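Local coordinates for superoxide reductase (Giardia intestinalis, PDB 4D7P), which probably reduces superoxide to hydrogen peroxide at a mononuclear iron centre, at residues Lys45-Thr50 with Ile71-Gly76. Sequence-based numbering, arbitrary orientation.
Sequences KHYIGT and IWPGLG. With FE (Fe (III) ion), chain B.
Y47 and P73 form the tight part of this contact. P73 CG sits 3.5 Å from the centroid of the Y47 ring and only 6° off the ring normal, a CH-pi contact over the face. P73 CB leans toward one side of the same face and meets Y47 CD2 at 3.5 Å. The Y47 ring takes the position between its backbone N and carbonyl carbon (chi1 54°), which swings it alongside the proline. G49 CA lies in the ring plane at the edge. W72 of another subunit also meets the Y47 ring, so the Y47-P73 pair lies at a subunit interface.

Further along, one backbone hydrogen bond joins the segments directly. I71 N donates to G49 O at 2.8 Å, with an N-H...O angle of 157°. The next link is indirect and runs through a water. It donates to I48 O and to I71 O, each at 2.7 Å, and so satisfies two carbonyls that do not meet. I71 CB packs against the I48 carbonyl.

The loose side is the K45-H46 end, which turns away from 71-76, and K45 is exposed to solvent. H46 NE2 binds iron at 2.1 Å. H19, H40, C99 and H102 supply the other bonds. Four histidines and one cysteine make up the iron centre characteristic of superoxide reductases.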
# COMPACT_ATOMS: atom_id res chain seq x y z
N LYS A 45 17.29 0.05 7.85
CA LYS A 45 17.00 0.05 9.28
C LYS A 45 16.42 1.39 9.76
O LYS A 45 15.91 1.48 10.88
CB LYS A 45 18.26 -0.30 10.08
CG LYS A 45 18.74 -1.73 9.87
CD LYS A 45 20.03 -2.00 10.66
CE LYS A 45 20.61 -3.35 10.29
NZ LYS A 45 19.64 -4.46 10.53
N HIS A 46 16.49 2.42 8.92
CA HIS A 46 15.88 3.71 9.25
C HIS A 46 15.28 4.34 8.00
O HIS A 46 15.99 4.69 7.05
CB HIS A 46 16.91 4.67 9.87
CG HIS A 46 16.30 5.96 10.38
ND1 HIS A 46 17.05 7.10 10.59
CD2 HIS A 46 15.03 6.27 10.71
CE1 HIS A 46 16.26 8.06 11.04
NE2 HIS A 46 15.03 7.59 11.12
N TYR A 47 13.96 4.50 8.01
CA TYR A 47 13.26 4.91 6.80
C TYR A 47 11.93 5.58 7.09
O TYR A 47 11.31 5.32 8.12
CB TYR A 47 13.04 3.69 5.90
CG TYR A 47 12.32 2.52 6.58
CD1 TYR A 47 10.94 2.43 6.55
CD2 TYR A 47 13.03 1.51 7.23
CE1 TYR A 47 10.27 1.38 7.14
CE2 TYR A 47 12.35 0.43 7.84
CZ TYR A 47 10.97 0.38 7.78
OH TYR A 47 10.26 -0.65 8.36
N ILE A 48 11.51 6.47 6.20
CA ILE A 48 10.12 6.86 6.17
C ILE A 48 9.46 5.95 5.15
O ILE A 48 9.81 5.94 3.96
CB ILE A 48 9.93 8.35 5.82
CG1 ILE A 48 10.24 9.19 7.05
CG2 ILE A 48 8.50 8.62 5.35
CD1 ILE A 48 10.38 10.68 6.74
N GLY A 49 8.55 5.13 5.65
CA GLY A 49 7.97 4.06 4.87
C GLY A 49 6.77 4.51 4.08
O GLY A 49 6.53 4.00 2.97
N THR A 50 6.00 5.44 4.63
CA THR A 50 4.83 5.93 3.91
C THR A 50 4.68 7.43 4.03
O THR A 50 5.05 8.03 5.03
CB THR A 50 3.49 5.29 4.41
OG1 THR A 50 3.30 5.59 5.80
CG2 THR A 50 3.46 3.78 4.18
N ILE A 71 7.15 3.33 0.32
CA ILE A 71 8.53 3.31 -0.16
C ILE A 71 9.30 2.19 0.52
O ILE A 71 9.31 2.08 1.74
CB ILE A 71 9.24 4.64 0.12
CG1 ILE A 71 8.40 5.80 -0.43
CG2 ILE A 71 10.65 4.64 -0.48
CD1 ILE A 71 8.79 7.15 0.13
N TRP A 72 9.95 1.35 -0.26
CA TRP A 72 10.71 0.25 0.33
C TRP A 72 11.97 0.79 0.99
O TRP A 72 12.67 1.62 0.41
CB TRP A 72 11.01 -0.82 -0.72
CG TRP A 72 9.75 -1.54 -1.13
CD1 TRP A 72 9.10 -1.44 -2.32
CD2 TRP A 72 8.96 -2.42 -0.31
NE1 TRP A 72 7.96 -2.23 -2.30
CE2 TRP A 72 7.85 -2.83 -1.08
CE3 TRP A 72 9.09 -2.91 1.01
CZ2 TRP A 72 6.87 -3.71 -0.58
CZ3 TRP A 72 8.13 -3.77 1.50
CH2 TRP A 72 7.03 -4.16 0.71
N PRO A 73 12.24 0.34 2.22
CA PRO A 73 13.37 0.86 3.00
C PRO A 73 14.68 0.90 2.22
O PRO A 73 15.13 -0.10 1.68
CB PRO A 73 13.45 -0.12 4.17
CG PRO A 73 12.03 -0.59 4.35
CD PRO A 73 11.48 -0.68 2.95
N GLY A 74 15.27 2.10 2.14
CA GLY A 74 16.56 2.29 1.51
C GLY A 74 16.57 2.20 -0.00
O GLY A 74 17.63 2.27 -0.62
N LEU A 75 15.40 2.05 -0.61
CA LEU A 75 15.32 1.98 -2.07
C LEU A 75 14.87 3.30 -2.69
O LEU A 75 15.10 3.56 -3.88
CB LEU A 75 14.39 0.85 -2.50
CG LEU A 75 14.88 -0.52 -2.03
CD1 LEU A 75 14.06 -1.64 -2.65
CD2 LEU A 75 16.37 -0.68 -2.35
N GLY A 76 14.20 4.11 -1.88
CA GLY A 76 13.75 5.41 -2.33
C GLY A 76 13.79 6.39 -1.17
O GLY A 76 13.66 6.01 -0.00
FE FE B . 13.49 8.98 11.47
O HOH W 1 11.09 3.71 3.03